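PA0821 (PDB 7DRG) probably acts as the immunity protein (antitoxin) that neutralises a VRR-NUC domain nuclease effector of the type VI secretion system. Local coordinates at residues 54-68 and 161-173. Numbering follows the deposited sequence.
Sequences VRESLCQCFDEFERL and DFLQLFIDFARRL
R172 leaves its helix with CG anti to the carbonyl carbon (chi1 -36°) and runs extended as far as NE, which carries its guanidinium across to E64; the E64 chain, extended beyond CG (chi2 -162°), brings its carboxylate from the opposite direction. NH1 and NH2 of R172 both grip OE1 of E64 end-on, each at 2.7 Å, in a salt bridge whose two donors converge on one oxygen; that oxygen lies in the guanidinium plane, while the carboxylate stands almost perpendicular to it. CG of Q60 covers one guanidinium face, 3.3 Å from CZ of R172, and NH1 of R172 gives a longer hydrogen bond, 3.6 Å, to SG of C61. The other carboxylate oxygen, E64 OE2, lies 2.6 Å from OD2 of D168, so close that one of the two acids is probably protonated. D168 is itself steadied through OD1, which accepts from Q164 NE2 and, in a salt bridge, from R171 NH2.

Beneath this polar layer the contact turns apolar. CB of C61 makes a CH-pi contact over one face of the F169 ring, 3.7 Å from its centroid, while SG makes an oblique sulfur-aromatic approach. L173 fits among V54, S57, L58 and C61, and the tips of L68 and L165 meet at the far end. V54 on F46 and F169 on L44 rest both helices against strand 34-46. With axes 9.6 Å apart at 170°, and E64, R172 and L173 as knobs, this is antiparallel knobs-into-holes packing of two helices far apart in sequence.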
loop_
_atom_site.group_PDB
_atom_site.type_symbol
_atom_site.label_atom_id
_atom_site.label_comp_id
_atom_site.label_asym_id
_atom_site.label_seq_id
_atom_site.Cartn_x
_atom_site.Cartn_y
_atom_site.Cartn_z
ATOM N N VAL B 54 13.528 36.318 16.546
ATOM C CA VAL B 54 13.181 34.960 16.128
ATOM C C VAL B 54 14.161 34.471 15.075
ATOM O O VAL B 54 14.563 33.301 15.078
ATOM C CB VAL B 54 11.726 34.891 15.627
ATOM C CG1 VAL B 54 11.405 33.499 15.043
ATOM C CG2 VAL B 54 10.757 35.209 16.741
ATOM N N ARG B 55 14.572 35.357 14.162
ATOM C CA ARG B 55 15.571 34.963 13.174
ATOM C C ARG B 55 16.893 34.586 13.837
ATOM O O ARG B 55 17.511 33.584 13.458
ATOM C CB ARG B 55 15.753 36.075 12.147
ATOM C CG ARG B 55 14.533 36.200 11.254
ATOM C CD ARG B 55 14.613 37.389 10.322
ATOM N NE ARG B 55 13.435 37.428 9.464
ATOM C CZ ARG B 55 13.305 38.246 8.423
ATOM N NH1 ARG B 55 14.291 39.084 8.114
ATOM N NH2 ARG B 55 12.193 38.222 7.694
ATOM N N GLU B 56 17.326 35.343 14.857
ATOM C CA GLU B 56 18.531 34.951 15.585
ATOM C C GLU B 56 18.367 33.587 16.239
ATOM O O GLU B 56 19.309 32.785 16.263
ATOM C CB GLU B 56 18.882 35.995 16.644
ATOM C CG GLU B 56 19.185 37.356 16.068
ATOM C CD GLU B 56 19.439 38.400 17.148
ATOM O OE1 GLU B 56 19.643 38.014 18.325
ATOM O OE2 GLU B 56 19.368 39.601 16.812
ATOM N N SER B 57 17.187 33.319 16.804
ATOM C CA SER B 57 16.952 32.020 17.430
ATOM C C SER B 57 16.961 30.901 16.399
ATOM O O SER B 57 17.474 29.809 16.667
ATOM C CB SER B 57 15.640 32.039 18.212
ATOM O OG SER B 57 15.815 32.778 19.421
ATOM N N LEU B 58 16.422 31.161 15.205
ATOM C CA LEU B 58 16.507 30.174 14.133
ATOM C C LEU B 58 17.957 29.890 13.770
ATOM O O LEU B 58 18.323 28.747 13.469
ATOM C CB LEU B 58 15.741 30.675 12.907
ATOM C CG LEU B 58 14.215 30.639 13.014
ATOM C CD1 LEU B 58 13.583 31.441 11.876
ATOM C CD2 LEU B 58 13.717 29.189 12.980
ATOM N N CYS B 59 18.800 30.924 13.786
ATOM C CA CYS B 59 20.209 30.716 13.496
ATOM C C CYS B 59 20.888 29.915 14.591
ATOM O O CYS B 59 21.800 29.133 14.297
ATOM C CB CYS B 59 20.911 32.054 13.307
ATOM S SG CYS B 59 20.441 32.832 11.751
ATOM N N GLN B 60 20.475 30.106 15.852
ATOM C CA GLN B 60 21.011 29.279 16.928
ATOM C C GLN B 60 20.541 27.837 16.787
ATOM O O GLN B 60 21.315 26.904 17.033
ATOM C CB GLN B 60 20.618 29.867 18.287
ATOM C CG GLN B 60 21.024 29.027 19.500
ATOM C CD GLN B 60 22.525 28.908 19.723
ATOM O OE1 GLN B 60 23.307 29.776 19.338
ATOM N NE2 GLN B 60 22.931 27.821 20.373
ATOM N N CYS B 61 19.291 27.636 16.349
ATOM C CA CYS B 61 18.833 26.286 16.027
ATOM C C CYS B 61 19.725 25.647 14.972
ATOM O O CYS B 61 20.129 24.482 15.103
ATOM C CB CYS B 61 17.387 26.303 15.536
ATOM S SG CYS B 61 16.140 26.774 16.744
ATOM N N PHE B 62 20.039 26.393 13.907
ATOM C CA PHE B 62 20.866 25.820 12.856
ATOM C C PHE B 62 22.274 25.522 13.351
ATOM O O PHE B 62 22.860 24.503 12.965
ATOM C CB PHE B 62 20.905 26.738 11.632
ATOM C CG PHE B 62 21.622 26.129 10.461
ATOM C CD1 PHE B 62 21.135 24.972 9.872
ATOM C CD2 PHE B 62 22.783 26.692 9.959
ATOM C CE1 PHE B 62 21.785 24.384 8.804
ATOM C CE2 PHE B 62 23.437 26.104 8.877
ATOM C CZ PHE B 62 22.930 24.953 8.302
ATOM N N ASP B 63 22.844 26.389 14.201
ATOM C CA ASP B 63 24.164 26.099 14.762
ATOM C C ASP B 63 24.165 24.757 15.489
ATOM O O ASP B 63 25.084 23.949 15.329
ATOM C CB ASP B 63 24.591 27.203 15.729
ATOM C CG ASP B 63 25.007 28.490 15.036
ATOM O OD1 ASP B 63 25.297 28.470 13.819
ATOM O OD2 ASP B 63 25.067 29.524 15.740
ATOM N N GLU B 64 23.135 24.522 16.307
ATOM C CA GLU B 64 22.990 23.261 17.033
ATOM C C GLU B 64 22.878 22.078 16.082
ATOM O O GLU B 64 23.493 21.025 16.295
ATOM C CB GLU B 64 21.749 23.323 17.911
ATOM C CG GLU B 64 21.959 23.739 19.316
ATOM C CD GLU B 64 20.770 23.352 20.166
ATOM O OE1 GLU B 64 19.763 24.087 20.137
ATOM O OE2 GLU B 64 20.839 22.297 20.836
ATOM N N PHE B 65 22.059 22.227 15.042
ATOM C CA PHE B 65 21.857 21.152 14.079
ATOM C C PHE B 65 23.119 20.904 13.266
ATOM O O PHE B 65 23.503 19.752 13.027
ATOM C CB PHE B 65 20.681 21.512 13.174
ATOM C CG PHE B 65 20.451 20.551 12.050
ATOM C CD1 PHE B 65 19.770 19.366 12.267
ATOM C CD2 PHE B 65 20.903 20.844 10.769
ATOM C CE1 PHE B 65 19.543 18.483 11.221
ATOM C CE2 PHE B 65 20.671 19.961 9.718
ATOM C CZ PHE B 65 19.999 18.781 9.957
ATOM N N GLU B 66 23.786 21.980 12.852
ATOM C CA GLU B 66 24.941 21.856 11.974
ATOM C C GLU B 66 26.111 21.182 12.676
ATOM O O GLU B 66 26.942 20.550 12.011
ATOM C CB GLU B 66 25.336 23.237 11.445
ATOM C CG GLU B 66 26.272 23.221 10.261
ATOM C CD GLU B 66 26.526 24.610 9.700
ATOM O OE1 GLU B 66 26.763 25.541 10.503
ATOM O OE2 GLU B 66 26.488 24.770 8.458
ATOM N N ARG B 67 26.203 21.300 14.008
ATOM C CA ARG B 67 27.252 20.575 14.721
ATOM C C ARG B 67 27.156 19.079 14.458
ATOM O O ARG B 67 28.184 18.397 14.359
ATOM C CB ARG B 67 27.182 20.855 16.223
ATOM C CG ARG B 67 28.345 20.244 16.995
ATOM C CD ARG B 67 28.244 20.489 18.497
ATOM N NE ARG B 67 27.040 19.888 19.065
ATOM C CZ ARG B 67 26.927 18.607 19.400
ATOM N NH1 ARG B 67 27.950 17.779 19.229
ATOM N NH2 ARG B 67 25.786 18.155 19.904
ATOM N N LEU B 68 25.938 18.560 14.303
ATOM C CA LEU B 68 25.754 17.154 13.971
ATOM C C LEU B 68 25.809 16.899 12.472
ATOM O O LEU B 68 26.355 15.878 12.039
ATOM C CB LEU B 68 24.412 16.652 14.506
ATOM C CG LEU B 68 24.050 17.008 15.944
ATOM C CD1 LEU B 68 22.713 16.363 16.296
ATOM C CD2 LEU B 68 25.153 16.576 16.905
ATOM N N ASP B 161 20.072 12.783 20.856
ATOM C CA ASP B 161 20.493 13.989 20.139
ATOM C C ASP B 161 19.318 14.699 19.469
ATOM O O ASP B 161 19.135 15.910 19.646
ATOM C CB ASP B 161 21.564 13.648 19.104
ATOM C CG ASP B 161 22.935 13.451 19.718
ATOM O OD1 ASP B 161 23.038 13.390 20.967
ATOM O OD2 ASP B 161 23.915 13.371 18.947
ATOM N N PHE B 162 18.534 13.976 18.661
ATOM C CA PHE B 162 17.384 14.606 18.019
ATOM C C PHE B 162 16.403 15.126 19.061
ATOM O O PHE B 162 15.887 16.244 18.944
ATOM C CB PHE B 162 16.698 13.616 17.073
ATOM C CG PHE B 162 15.429 14.139 16.469
ATOM C CD1 PHE B 162 14.231 14.059 17.160
ATOM C CD2 PHE B 162 15.433 14.729 15.212
ATOM C CE1 PHE B 162 13.067 14.555 16.628
ATOM C CE2 PHE B 162 14.259 15.220 14.663
ATOM C CZ PHE B 162 13.080 15.139 15.370
ATOM N N LEU B 163 16.133 14.319 20.090
ATOM C CA LEU B 163 15.229 14.746 21.146
ATOM C C LEU B 163 15.696 16.055 21.780
ATOM O O LEU B 163 14.894 16.974 21.981
ATOM C CB LEU B 163 15.131 13.628 22.186
ATOM C CG LEU B 163 14.377 13.907 23.478
ATOM C CD1 LEU B 163 12.944 14.282 23.180
ATOM C CD2 LEU B 163 14.454 12.666 24.373
ATOM N N GLN B 164 16.996 16.168 22.072
ATOM C CA GLN B 164 17.531 17.405 22.628
ATOM C C GLN B 164 17.322 18.583 21.680
ATOM O O GLN B 164 16.980 19.687 22.117
ATOM C CB GLN B 164 19.018 17.235 22.945
ATOM C CG GLN B 164 19.613 18.407 23.703
ATOM C CD GLN B 164 19.131 18.466 25.141
ATOM O OE1 GLN B 164 19.419 17.570 25.941
ATOM N NE2 GLN B 164 18.379 19.510 25.474
ATOM N N LEU B 165 17.521 18.366 20.379
ATOM C CA LEU B 165 17.279 19.434 19.410
ATOM C C LEU B 165 15.822 19.871 19.435
ATOM O O LEU B 165 15.522 21.071 19.432
ATOM C CB LEU B 165 17.666 18.985 17.997
ATOM C CG LEU B 165 19.127 18.682 17.686
ATOM C CD1 LEU B 165 19.245 18.216 16.235
ATOM C CD2 LEU B 165 20.013 19.899 17.945
ATOM N N PHE B 166 14.895 18.905 19.436
ATOM C CA PHE B 166 13.478 19.250 19.377
ATOM C C PHE B 166 13.069 20.097 20.577
ATOM O O PHE B 166 12.360 21.101 20.427
ATOM C CB PHE B 166 12.629 17.975 19.281
ATOM C CG PHE B 166 11.204 18.228 18.890
ATOM C CD1 PHE B 166 10.861 18.376 17.556
ATOM C CD2 PHE B 166 10.207 18.316 19.848
ATOM C CE1 PHE B 166 9.547 18.616 17.194
ATOM C CE2 PHE B 166 8.897 18.553 19.489
ATOM C CZ PHE B 166 8.567 18.699 18.155
ATOM N N ILE B 167 13.531 19.726 21.772
ATOM C CA ILE B 167 13.221 20.511 22.962
ATOM C C ILE B 167 13.912 21.870 22.907
ATOM O O ILE B 167 13.304 22.900 23.219
ATOM C CB ILE B 167 13.608 19.731 24.228
ATOM C CG1 ILE B 167 12.948 18.348 24.246
ATOM C CG2 ILE B 167 13.251 20.539 25.468
ATOM C CD1 ILE B 167 11.462 18.369 24.022
ATOM N N ASP B 168 15.194 21.895 22.533
ATOM C CA ASP B 168 15.920 23.160 22.451
ATOM C C ASP B 168 15.258 24.108 21.464
ATOM O O ASP B 168 15.145 25.312 21.729
ATOM C CB ASP B 168 17.375 22.922 22.048
ATOM C CG ASP B 168 18.226 22.384 23.198
ATOM O OD1 ASP B 168 17.702 22.244 24.315
ATOM O OD2 ASP B 168 19.420 22.085 22.976
ATOM N N PHE B 169 14.810 23.583 20.319
ATOM C CA PHE B 169 14.185 24.443 19.316
ATOM C C PHE B 169 12.832 24.948 19.804
ATOM O O PHE B 169 12.480 26.114 19.588
ATOM C CB PHE B 169 13.992 23.695 17.983
ATOM C CG PHE B 169 15.268 23.267 17.295
ATOM C CD1 PHE B 169 16.518 23.543 17.818
ATOM C CD2 PHE B 169 15.193 22.581 16.083
ATOM C CE1 PHE B 169 17.667 23.135 17.172
ATOM C CE2 PHE B 169 16.340 22.171 15.429
ATOM C CZ PHE B 169 17.576 22.451 15.962
ATOM N N ALA B 170 12.053 24.074 20.445
ATOM C CA ALA B 170 10.768 24.494 20.991
ATOM C C ALA B 170 10.958 25.614 21.999
ATOM O O ALA B 170 10.192 26.585 22.022
ATOM C CB ALA B 170 10.066 23.306 21.647
ATOM N N ARG B 171 11.987 25.486 22.832
ATOM C CA ARG B 171 12.262 26.476 23.864
ATOM C C ARG B 171 12.528 27.854 23.263
ATOM O O ARG B 171 12.070 28.870 23.804
ATOM C CB ARG B 171 13.445 25.994 24.699
ATOM C CG ARG B 171 13.703 26.743 25.973
ATOM C CD ARG B 171 14.186 25.763 27.032
ATOM N NE ARG B 171 15.161 24.802 26.508
ATOM C CZ ARG B 171 15.374 23.602 27.037
ATOM N NH1 ARG B 171 14.672 23.211 28.096
ATOM N NH2 ARG B 171 16.280 22.785 26.508
ATOM N N ARG B 172 13.229 27.910 22.136
ATOM C CA ARG B 172 13.560 29.227 21.540
ATOM C C ARG B 172 12.448 29.783 20.652
ATOM O O ARG B 172 12.379 30.978 20.553
ATOM C CB ARG B 172 14.688 29.195 20.509
ATOM C CG ARG B 172 15.822 28.240 20.754
ATOM C CD ARG B 172 17.072 28.681 20.046
ATOM N NE ARG B 172 18.171 28.125 20.782
ATOM C CZ ARG B 172 18.668 26.931 20.564
ATOM N NH1 ARG B 172 18.180 26.187 19.601
ATOM N NH2 ARG B 172 19.655 26.478 21.298
ATOM N N LEU B 173 11.662 28.929 19.999
ATOM C CA LEU B 173 10.714 29.427 19.018
ATOM C C LEU B 173 9.309 29.579 19.573
ATOM O O LEU B 173 8.466 30.197 18.906
ATOM C CB LEU B 173 10.681 28.495 17.796
ATOM C CG LEU B 173 12.019 28.353 17.061
ATOM C CD1 LEU B 173 11.912 27.321 15.945
ATOM C CD2 LEU B 173 12.469 29.699 16.499
#